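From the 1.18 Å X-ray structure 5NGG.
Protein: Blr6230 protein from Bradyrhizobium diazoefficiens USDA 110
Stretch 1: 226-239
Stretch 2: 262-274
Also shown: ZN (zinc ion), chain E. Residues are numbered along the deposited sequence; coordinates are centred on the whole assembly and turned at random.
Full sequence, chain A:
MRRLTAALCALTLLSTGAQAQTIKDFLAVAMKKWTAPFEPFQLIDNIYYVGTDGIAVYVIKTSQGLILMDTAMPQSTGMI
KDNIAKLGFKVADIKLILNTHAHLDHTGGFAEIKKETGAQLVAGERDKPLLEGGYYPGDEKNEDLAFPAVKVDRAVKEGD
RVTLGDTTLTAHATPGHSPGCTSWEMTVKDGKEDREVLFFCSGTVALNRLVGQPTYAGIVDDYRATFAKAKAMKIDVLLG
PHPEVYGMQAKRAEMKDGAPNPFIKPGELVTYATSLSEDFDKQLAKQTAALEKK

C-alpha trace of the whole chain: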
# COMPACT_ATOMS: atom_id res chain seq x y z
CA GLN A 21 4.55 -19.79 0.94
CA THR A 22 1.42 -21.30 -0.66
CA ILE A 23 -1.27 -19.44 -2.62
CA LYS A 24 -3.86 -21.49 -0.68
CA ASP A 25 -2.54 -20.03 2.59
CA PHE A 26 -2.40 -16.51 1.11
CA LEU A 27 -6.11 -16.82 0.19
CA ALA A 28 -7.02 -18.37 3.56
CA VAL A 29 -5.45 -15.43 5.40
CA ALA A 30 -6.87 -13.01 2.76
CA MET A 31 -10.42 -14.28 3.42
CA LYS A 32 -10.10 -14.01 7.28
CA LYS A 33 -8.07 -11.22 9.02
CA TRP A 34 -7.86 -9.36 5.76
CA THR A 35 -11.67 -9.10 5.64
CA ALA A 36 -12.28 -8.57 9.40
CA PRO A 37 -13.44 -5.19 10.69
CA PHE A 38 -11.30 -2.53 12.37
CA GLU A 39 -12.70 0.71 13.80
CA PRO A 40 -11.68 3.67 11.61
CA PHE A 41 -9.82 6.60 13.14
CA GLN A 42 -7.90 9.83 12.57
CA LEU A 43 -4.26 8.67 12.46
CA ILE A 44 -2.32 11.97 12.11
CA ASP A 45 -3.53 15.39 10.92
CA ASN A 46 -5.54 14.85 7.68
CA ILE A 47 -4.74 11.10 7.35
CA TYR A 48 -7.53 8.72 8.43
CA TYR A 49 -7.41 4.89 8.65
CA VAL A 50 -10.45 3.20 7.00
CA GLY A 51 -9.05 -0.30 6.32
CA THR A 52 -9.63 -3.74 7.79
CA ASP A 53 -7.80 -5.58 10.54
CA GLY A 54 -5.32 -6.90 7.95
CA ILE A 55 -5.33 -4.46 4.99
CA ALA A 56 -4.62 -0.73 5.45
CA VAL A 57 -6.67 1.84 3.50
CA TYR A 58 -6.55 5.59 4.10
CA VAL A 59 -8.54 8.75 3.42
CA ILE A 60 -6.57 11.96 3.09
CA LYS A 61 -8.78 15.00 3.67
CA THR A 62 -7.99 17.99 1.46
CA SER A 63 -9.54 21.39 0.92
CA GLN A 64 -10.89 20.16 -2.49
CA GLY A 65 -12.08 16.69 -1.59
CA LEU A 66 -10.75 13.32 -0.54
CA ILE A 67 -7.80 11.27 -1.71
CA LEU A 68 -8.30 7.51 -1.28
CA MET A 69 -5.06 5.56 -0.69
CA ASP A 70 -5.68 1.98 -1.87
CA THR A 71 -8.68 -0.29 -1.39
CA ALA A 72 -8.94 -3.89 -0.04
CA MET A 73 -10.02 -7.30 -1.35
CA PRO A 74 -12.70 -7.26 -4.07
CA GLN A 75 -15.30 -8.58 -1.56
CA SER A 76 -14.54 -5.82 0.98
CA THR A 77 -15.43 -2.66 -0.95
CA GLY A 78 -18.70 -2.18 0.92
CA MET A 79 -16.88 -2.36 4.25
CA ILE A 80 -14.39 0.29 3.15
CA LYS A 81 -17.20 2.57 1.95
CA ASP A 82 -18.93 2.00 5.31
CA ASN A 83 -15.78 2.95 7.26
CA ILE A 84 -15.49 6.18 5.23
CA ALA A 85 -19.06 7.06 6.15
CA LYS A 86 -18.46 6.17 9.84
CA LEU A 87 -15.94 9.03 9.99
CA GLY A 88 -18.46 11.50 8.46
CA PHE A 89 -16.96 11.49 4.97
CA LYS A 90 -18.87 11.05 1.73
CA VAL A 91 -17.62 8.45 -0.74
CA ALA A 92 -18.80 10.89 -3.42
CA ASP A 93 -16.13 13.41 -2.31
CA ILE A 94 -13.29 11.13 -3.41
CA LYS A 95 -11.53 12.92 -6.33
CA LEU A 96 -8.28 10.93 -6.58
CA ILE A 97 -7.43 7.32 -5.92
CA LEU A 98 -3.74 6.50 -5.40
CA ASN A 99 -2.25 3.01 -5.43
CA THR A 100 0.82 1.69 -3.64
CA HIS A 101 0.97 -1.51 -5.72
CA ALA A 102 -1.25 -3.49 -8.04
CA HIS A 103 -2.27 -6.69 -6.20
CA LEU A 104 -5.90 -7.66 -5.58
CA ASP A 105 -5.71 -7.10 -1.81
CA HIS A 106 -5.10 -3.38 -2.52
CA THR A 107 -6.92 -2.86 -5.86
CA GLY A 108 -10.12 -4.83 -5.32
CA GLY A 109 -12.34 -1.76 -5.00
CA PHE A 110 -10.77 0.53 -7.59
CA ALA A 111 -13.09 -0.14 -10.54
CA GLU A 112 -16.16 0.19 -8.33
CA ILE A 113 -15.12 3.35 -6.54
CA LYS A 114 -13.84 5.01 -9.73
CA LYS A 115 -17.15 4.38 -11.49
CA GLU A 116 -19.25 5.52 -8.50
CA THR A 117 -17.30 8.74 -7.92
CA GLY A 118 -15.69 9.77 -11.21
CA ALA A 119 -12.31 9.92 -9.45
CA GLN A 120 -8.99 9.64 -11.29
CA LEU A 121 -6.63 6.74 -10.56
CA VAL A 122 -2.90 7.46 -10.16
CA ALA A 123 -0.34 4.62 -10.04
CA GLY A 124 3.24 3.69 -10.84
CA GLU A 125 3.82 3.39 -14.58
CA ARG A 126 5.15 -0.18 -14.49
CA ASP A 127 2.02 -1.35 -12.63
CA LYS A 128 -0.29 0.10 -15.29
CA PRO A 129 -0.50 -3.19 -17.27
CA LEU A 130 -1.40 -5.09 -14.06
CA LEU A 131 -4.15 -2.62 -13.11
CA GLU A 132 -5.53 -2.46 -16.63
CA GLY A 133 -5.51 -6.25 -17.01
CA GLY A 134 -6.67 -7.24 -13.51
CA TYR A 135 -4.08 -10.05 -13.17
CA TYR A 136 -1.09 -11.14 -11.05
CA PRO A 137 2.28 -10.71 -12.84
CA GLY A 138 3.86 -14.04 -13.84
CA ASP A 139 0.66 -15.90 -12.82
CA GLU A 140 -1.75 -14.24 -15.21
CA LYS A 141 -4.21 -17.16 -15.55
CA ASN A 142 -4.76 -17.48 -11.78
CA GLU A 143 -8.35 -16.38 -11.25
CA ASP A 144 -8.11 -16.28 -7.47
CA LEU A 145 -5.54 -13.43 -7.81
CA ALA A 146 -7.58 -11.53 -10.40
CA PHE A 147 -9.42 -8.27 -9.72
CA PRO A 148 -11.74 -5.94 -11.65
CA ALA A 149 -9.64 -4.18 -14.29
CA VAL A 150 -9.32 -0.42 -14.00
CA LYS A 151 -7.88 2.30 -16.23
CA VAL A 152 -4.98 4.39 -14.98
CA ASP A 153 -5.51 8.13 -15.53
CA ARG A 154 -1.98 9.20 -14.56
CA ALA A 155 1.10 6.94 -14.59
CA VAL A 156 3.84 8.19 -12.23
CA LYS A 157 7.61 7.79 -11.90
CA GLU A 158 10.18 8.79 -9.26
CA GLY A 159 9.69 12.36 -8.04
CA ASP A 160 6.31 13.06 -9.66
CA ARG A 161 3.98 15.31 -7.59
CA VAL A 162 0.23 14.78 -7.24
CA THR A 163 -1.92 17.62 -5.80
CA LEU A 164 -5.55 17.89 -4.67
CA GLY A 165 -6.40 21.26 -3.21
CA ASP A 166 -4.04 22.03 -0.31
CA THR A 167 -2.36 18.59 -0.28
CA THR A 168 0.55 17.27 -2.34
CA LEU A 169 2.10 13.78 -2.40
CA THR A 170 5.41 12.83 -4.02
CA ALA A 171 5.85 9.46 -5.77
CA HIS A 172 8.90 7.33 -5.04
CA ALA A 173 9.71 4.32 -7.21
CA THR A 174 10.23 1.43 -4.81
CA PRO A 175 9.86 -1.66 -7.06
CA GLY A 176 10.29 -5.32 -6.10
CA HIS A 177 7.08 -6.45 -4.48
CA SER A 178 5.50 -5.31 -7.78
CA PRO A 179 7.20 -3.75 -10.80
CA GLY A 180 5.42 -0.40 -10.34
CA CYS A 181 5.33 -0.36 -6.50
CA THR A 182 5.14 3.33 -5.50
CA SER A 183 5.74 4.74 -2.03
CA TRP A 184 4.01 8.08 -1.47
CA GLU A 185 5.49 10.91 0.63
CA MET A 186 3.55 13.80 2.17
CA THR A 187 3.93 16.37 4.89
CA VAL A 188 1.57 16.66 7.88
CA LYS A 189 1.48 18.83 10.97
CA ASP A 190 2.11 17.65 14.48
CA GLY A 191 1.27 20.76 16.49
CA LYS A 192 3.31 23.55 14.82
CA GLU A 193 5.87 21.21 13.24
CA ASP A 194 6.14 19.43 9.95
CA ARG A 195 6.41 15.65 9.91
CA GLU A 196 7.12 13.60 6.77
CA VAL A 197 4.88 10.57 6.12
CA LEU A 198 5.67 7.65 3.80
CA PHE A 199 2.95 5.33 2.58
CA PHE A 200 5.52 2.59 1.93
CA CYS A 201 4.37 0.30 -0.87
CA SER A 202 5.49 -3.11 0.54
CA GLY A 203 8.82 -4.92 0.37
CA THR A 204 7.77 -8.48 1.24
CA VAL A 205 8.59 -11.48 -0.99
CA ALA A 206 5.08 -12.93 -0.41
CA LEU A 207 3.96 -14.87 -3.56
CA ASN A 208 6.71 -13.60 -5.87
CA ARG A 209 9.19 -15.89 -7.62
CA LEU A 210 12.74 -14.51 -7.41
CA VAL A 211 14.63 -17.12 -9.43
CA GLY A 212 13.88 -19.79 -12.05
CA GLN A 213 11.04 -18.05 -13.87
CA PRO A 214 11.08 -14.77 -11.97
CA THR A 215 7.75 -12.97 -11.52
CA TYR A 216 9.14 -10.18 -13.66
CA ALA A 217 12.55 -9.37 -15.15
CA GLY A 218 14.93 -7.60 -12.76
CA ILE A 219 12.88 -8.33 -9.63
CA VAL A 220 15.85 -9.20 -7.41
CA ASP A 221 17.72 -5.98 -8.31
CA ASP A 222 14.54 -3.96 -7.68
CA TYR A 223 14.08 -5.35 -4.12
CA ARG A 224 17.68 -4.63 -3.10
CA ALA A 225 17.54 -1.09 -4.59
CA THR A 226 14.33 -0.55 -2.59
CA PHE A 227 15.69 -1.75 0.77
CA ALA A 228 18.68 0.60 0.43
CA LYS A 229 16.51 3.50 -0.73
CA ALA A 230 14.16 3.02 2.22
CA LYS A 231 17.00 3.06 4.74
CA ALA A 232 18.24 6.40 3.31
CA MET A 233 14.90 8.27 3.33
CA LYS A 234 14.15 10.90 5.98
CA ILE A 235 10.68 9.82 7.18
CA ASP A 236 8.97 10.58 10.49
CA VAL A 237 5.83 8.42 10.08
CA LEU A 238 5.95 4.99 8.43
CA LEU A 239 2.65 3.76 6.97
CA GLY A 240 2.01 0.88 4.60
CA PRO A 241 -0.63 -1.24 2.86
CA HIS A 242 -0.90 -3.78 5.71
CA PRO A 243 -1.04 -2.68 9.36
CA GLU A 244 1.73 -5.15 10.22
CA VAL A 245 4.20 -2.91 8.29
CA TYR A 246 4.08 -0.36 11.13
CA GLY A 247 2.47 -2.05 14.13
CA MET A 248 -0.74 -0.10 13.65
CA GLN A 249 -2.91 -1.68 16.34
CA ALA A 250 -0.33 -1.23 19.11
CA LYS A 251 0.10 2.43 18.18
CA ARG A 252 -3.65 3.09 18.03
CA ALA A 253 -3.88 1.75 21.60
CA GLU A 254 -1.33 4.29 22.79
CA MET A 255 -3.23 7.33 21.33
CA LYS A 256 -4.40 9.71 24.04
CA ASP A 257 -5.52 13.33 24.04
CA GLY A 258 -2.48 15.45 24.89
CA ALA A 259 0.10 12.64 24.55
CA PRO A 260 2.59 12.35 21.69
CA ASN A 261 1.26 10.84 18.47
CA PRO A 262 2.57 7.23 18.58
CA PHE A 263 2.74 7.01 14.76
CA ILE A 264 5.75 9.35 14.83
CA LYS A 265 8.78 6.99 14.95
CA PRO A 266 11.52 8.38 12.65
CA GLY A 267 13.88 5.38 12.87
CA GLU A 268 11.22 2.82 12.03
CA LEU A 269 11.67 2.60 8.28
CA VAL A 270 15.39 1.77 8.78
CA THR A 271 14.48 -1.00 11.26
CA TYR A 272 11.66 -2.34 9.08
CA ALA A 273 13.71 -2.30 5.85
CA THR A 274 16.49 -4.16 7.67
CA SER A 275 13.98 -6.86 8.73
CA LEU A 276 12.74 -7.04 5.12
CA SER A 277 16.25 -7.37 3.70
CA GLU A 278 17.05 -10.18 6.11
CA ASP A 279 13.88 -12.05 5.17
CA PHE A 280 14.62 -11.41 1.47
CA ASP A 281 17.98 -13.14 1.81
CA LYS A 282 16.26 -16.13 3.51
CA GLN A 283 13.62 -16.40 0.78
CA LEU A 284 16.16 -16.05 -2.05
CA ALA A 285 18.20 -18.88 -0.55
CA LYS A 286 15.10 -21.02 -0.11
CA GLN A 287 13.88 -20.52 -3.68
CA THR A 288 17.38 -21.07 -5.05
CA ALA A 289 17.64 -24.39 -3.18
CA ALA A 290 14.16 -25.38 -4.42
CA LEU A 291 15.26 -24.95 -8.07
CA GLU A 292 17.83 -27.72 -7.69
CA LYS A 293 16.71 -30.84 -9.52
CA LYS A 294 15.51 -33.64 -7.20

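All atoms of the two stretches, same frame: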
# COMPACT_ATOMS: atom_id res chain seq x y z
N THR A 226 15.37 -1.07 -3.48
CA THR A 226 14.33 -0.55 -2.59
C THR A 226 14.69 -0.60 -1.11
O THR A 226 14.44 0.37 -0.37
CB THR A 226 13.01 -1.27 -2.91
OG1 THR A 226 12.57 -0.77 -4.18
CG2 THR A 226 11.95 -1.03 -1.84
N PHE A 227 15.30 -1.70 -0.65
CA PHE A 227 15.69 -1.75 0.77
C PHE A 227 16.68 -0.64 1.10
O PHE A 227 16.60 0.03 2.12
CB PHE A 227 16.32 -3.10 1.15
CG PHE A 227 15.47 -4.30 0.84
CD1 PHE A 227 14.09 -4.30 1.02
CD2 PHE A 227 16.07 -5.46 0.37
CE1 PHE A 227 13.35 -5.45 0.72
CE2 PHE A 227 15.34 -6.60 0.08
CZ PHE A 227 13.98 -6.59 0.26
N ALA A 228 17.68 -0.46 0.23
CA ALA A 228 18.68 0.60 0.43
C ALA A 228 18.06 1.99 0.39
O ALA A 228 18.37 2.84 1.23
CB ALA A 228 19.76 0.50 -0.61
N LYS A 229 17.20 2.22 -0.59
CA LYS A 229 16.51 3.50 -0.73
C LYS A 229 15.70 3.82 0.53
O LYS A 229 15.79 4.93 1.07
CB LYS A 229 15.59 3.48 -1.96
CG LYS A 229 14.76 4.73 -2.21
CD LYS A 229 13.96 4.57 -3.49
CE LYS A 229 12.99 5.71 -3.72
NZ LYS A 229 13.69 6.98 -3.90
N ALA A 230 14.97 2.83 1.04
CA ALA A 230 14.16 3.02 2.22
C ALA A 230 15.00 3.41 3.43
O ALA A 230 14.61 4.30 4.20
CB ALA A 230 13.36 1.75 2.50
N LYS A 231 16.15 2.76 3.60
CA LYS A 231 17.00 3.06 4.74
C LYS A 231 17.57 4.49 4.69
O LYS A 231 17.96 5.04 5.72
CB LYS A 231 18.13 2.04 4.86
CG LYS A 231 17.67 0.65 5.25
CD LYS A 231 18.86 -0.25 5.41
CE LYS A 231 18.48 -1.70 5.52
NZ LYS A 231 19.69 -2.48 5.91
N ALA A 232 17.67 5.06 3.49
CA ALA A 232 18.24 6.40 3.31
C ALA A 232 17.22 7.54 3.36
O ALA A 232 17.63 8.71 3.40
CB ALA A 232 19.02 6.46 2.01
N MET A 233 15.92 7.24 3.39
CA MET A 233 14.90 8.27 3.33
C MET A 233 14.64 8.86 4.70
O MET A 233 14.54 8.15 5.67
CB MET A 233 13.60 7.69 2.80
CG MET A 233 13.66 7.30 1.33
SD MET A 233 12.15 6.59 0.66
CE MET A 233 11.25 8.10 0.86
N LYS A 234 14.45 10.18 4.75
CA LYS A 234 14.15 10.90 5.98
C LYS A 234 12.63 10.95 6.17
O LYS A 234 11.93 11.76 5.58
CB LYS A 234 14.75 12.31 5.94
CG LYS A 234 16.26 12.31 5.84
CD LYS A 234 16.92 11.40 6.87
N ILE A 235 12.14 10.03 7.00
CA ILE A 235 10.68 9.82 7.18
C ILE A 235 10.37 9.72 8.65
O ILE A 235 10.94 8.91 9.37
CB ILE A 235 10.23 8.53 6.46
CG1 ILE A 235 10.38 8.67 4.94
CG2 ILE A 235 8.82 8.08 6.86
CD1 ILE A 235 9.52 9.74 4.27
N ASP A 236 9.41 10.55 9.09
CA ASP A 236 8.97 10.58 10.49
C ASP A 236 7.91 9.53 10.82
O ASP A 236 7.92 8.99 11.94
CB ASP A 236 8.40 11.96 10.81
CG ASP A 236 9.44 13.06 10.71
OD1 ASP A 236 10.28 13.11 11.62
OD2 ASP A 236 9.38 13.88 9.76
N VAL A 237 7.00 9.27 9.87
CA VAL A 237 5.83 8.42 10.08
C VAL A 237 5.80 7.37 8.98
O VAL A 237 5.52 7.70 7.83
CB VAL A 237 4.53 9.26 10.03
CG1 VAL A 237 3.29 8.37 10.15
CG2 VAL A 237 4.52 10.31 11.14
N LEU A 238 6.04 6.12 9.36
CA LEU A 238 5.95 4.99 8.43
C LEU A 238 4.52 4.47 8.42
O LEU A 238 3.98 4.07 9.45
CB LEU A 238 6.86 3.86 8.87
CG LEU A 238 6.79 2.61 7.98
CD1 LEU A 238 7.21 2.92 6.55
CD2 LEU A 238 7.64 1.50 8.59
N LEU A 239 3.93 4.42 7.22
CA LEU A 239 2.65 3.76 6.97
C LEU A 239 2.89 2.73 5.88
O LEU A 239 3.94 2.66 5.26
CB LEU A 239 1.57 4.77 6.59
CG LEU A 239 1.30 5.88 7.61
CD1 LEU A 239 0.26 6.86 7.11
CD2 LEU A 239 0.84 5.29 8.92
N PRO A 262 1.69 8.42 18.59
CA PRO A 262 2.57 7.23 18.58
C PRO A 262 2.99 6.77 17.18
O PRO A 262 3.86 5.90 17.03
CB PRO A 262 1.73 6.17 19.28
CG PRO A 262 0.33 6.57 19.01
CD PRO A 262 0.33 8.07 19.03
N PHE A 263 2.35 7.34 16.14
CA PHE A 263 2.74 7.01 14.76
C PHE A 263 4.01 7.72 14.31
O PHE A 263 4.59 7.37 13.28
CB PHE A 263 1.57 7.25 13.80
CG PHE A 263 0.41 6.31 14.06
CD1 PHE A 263 0.38 5.06 13.46
CD2 PHE A 263 -0.63 6.65 14.91
CE1 PHE A 263 -0.62 4.16 13.74
CE2 PHE A 263 -1.67 5.75 15.18
CZ PHE A 263 -1.65 4.50 14.60
N ILE A 264 4.48 8.70 15.10
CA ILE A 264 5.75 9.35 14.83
C ILE A 264 6.88 8.51 15.44
O ILE A 264 7.05 8.46 16.66
CB ILE A 264 5.78 10.78 15.42
CG1 ILE A 264 4.67 11.66 14.80
CG2 ILE A 264 7.16 11.41 15.23
CD1 ILE A 264 4.45 12.99 15.50
N LYS A 265 7.67 7.87 14.57
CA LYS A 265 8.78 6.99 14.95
C LYS A 265 9.80 7.07 13.81
O LYS A 265 9.79 6.26 12.90
CB LYS A 265 8.28 5.57 15.24
CG LYS A 265 9.25 4.61 15.90
CD LYS A 265 8.49 3.34 16.30
CE LYS A 265 9.39 2.25 16.86
N PRO A 266 10.67 8.10 13.83
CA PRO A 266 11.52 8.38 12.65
C PRO A 266 12.58 7.35 12.27
O PRO A 266 13.06 7.38 11.13
CB PRO A 266 12.13 9.76 12.95
CG PRO A 266 11.20 10.38 13.95
CD PRO A 266 10.72 9.22 14.79
N GLY A 267 12.93 6.46 13.18
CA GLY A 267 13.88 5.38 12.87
C GLY A 267 13.23 4.09 12.37
O GLY A 267 13.92 3.10 12.07
N GLU A 268 11.91 4.08 12.26
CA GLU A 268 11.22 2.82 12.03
C GLU A 268 11.41 2.26 10.64
O GLU A 268 11.50 1.04 10.49
CB GLU A 268 9.73 2.99 12.29
CG GLU A 268 9.00 1.66 12.32
CD GLU A 268 7.55 1.77 12.72
OE1 GLU A 268 7.11 2.90 13.03
OE2 GLU A 268 6.85 0.72 12.75
N LEU A 269 11.50 3.10 9.62
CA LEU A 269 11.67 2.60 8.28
C LEU A 269 13.05 1.92 8.13
O LEU A 269 13.15 0.89 7.49
CB LEU A 269 11.43 3.70 7.26
CG LEU A 269 11.63 3.33 5.79
CD1 LEU A 269 10.81 2.12 5.40
CD2 LEU A 269 11.30 4.54 4.92
N VAL A 270 14.10 2.46 8.77
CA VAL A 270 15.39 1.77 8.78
C VAL A 270 15.27 0.39 9.42
O VAL A 270 15.76 -0.60 8.86
CB VAL A 270 16.45 2.58 9.53
CG1 VAL A 270 17.71 1.76 9.74
CG2 VAL A 270 16.79 3.84 8.76
N THR A 271 14.64 0.29 10.58
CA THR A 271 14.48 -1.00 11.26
C THR A 271 13.65 -1.99 10.40
O THR A 271 14.00 -3.17 10.26
CB THR A 271 13.82 -0.82 12.63
OG1 THR A 271 14.62 0.07 13.41
CG2 THR A 271 13.65 -2.15 13.38
N TYR A 272 12.56 -1.48 9.86
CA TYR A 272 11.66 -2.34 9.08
C TYR A 272 12.33 -2.83 7.79
O TYR A 272 12.27 -4.02 7.46
CB TYR A 272 10.34 -1.62 8.79
CG TYR A 272 9.35 -2.52 8.08
CD1 TYR A 272 8.83 -3.66 8.71
CD2 TYR A 272 8.92 -2.24 6.78
CE1 TYR A 272 7.94 -4.48 8.06
CE2 TYR A 272 8.06 -3.08 6.12
CZ TYR A 272 7.56 -4.19 6.75
OH TYR A 272 6.70 -5.02 6.09
N ALA A 273 13.01 -1.93 7.08
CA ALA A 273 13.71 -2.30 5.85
C ALA A 273 14.83 -3.31 6.13
O ALA A 273 15.08 -4.18 5.30
CB ALA A 273 14.26 -1.09 5.11
N THR A 274 15.49 -3.18 7.28
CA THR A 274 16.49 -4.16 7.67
C THR A 274 15.83 -5.54 7.87
O THR A 274 16.33 -6.56 7.38
CB THR A 274 17.20 -3.70 8.96
OG1 THR A 274 17.82 -2.43 8.74
CG2 THR A 274 18.28 -4.69 9.42
ZN ZN E . 12.65 8.77 -4.14
O HOH W 1 10.39 6.00 9.97
O HOH W 2 13.99 9.22 9.18
O HOH W 3 3.71 4.92 12.11
O HOH W 4 7.12 5.53 11.94

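Two helices that run nearly antiparallel can pack through small side chains, while a larger pair seals the place where one of them passes a strand. In Blr6230 the axes of helices 226-232 and 268-274 make an angle of 160° and come within 8.2 Å. A230 and A273 both point toward the opposing stretch, and their CB atoms lie 4.0 Å apart. A273 CB also rests 3.8 Å from K231 CG.

K231 shows how a long side chain serves such a border. Its CA-to-CB bond points sideways, but an m rotamer followed by three t angles extends the chain toward T274, where K231 NZ gives T274 OG1 a weak hydrogen bond of 3.4 Å. The m rotamer of T274 turns OG1 back to its own helix, so that T274 OG1 donates to V270 O at 2.8 Å while accepting from the lysine.

The larger pair is L269 of the helix and L238 of strand 237-239, which share one conformation, chi1 t and chi2 p. With CB already pointing toward the other stretch in each, this rotamer brings L238 CD1 and L269 CD1 to 3.9 Å. Both methyls of L269 touch A230, L269 CD1 at 3.9 Å from A230 CB and L269 CD2 at 3.4 Å from A230 O; L269 CD2 also reaches I235 CG1 at 4.2 Å. L238 CD2 sits 4.1 Å from Y272 CB and 4.0 Å from E268 CG, the aliphatic part of an extended glutamate.

Toward the turn, backbone hydrogen bonding joins the apolar packing. K265 N donates to D236 O at 2.9 Å, anchoring the start of the type I turn K265-E268. V237, with chi1 t, places V237 CG1 4.2 Å from F263 CB and V237 CG2 3.9 Å from I264 CG1. Water 1 donates to I235 O and K265 O and accepts from L269 N, so the leucine packing is joined to a hydrated backbone seam.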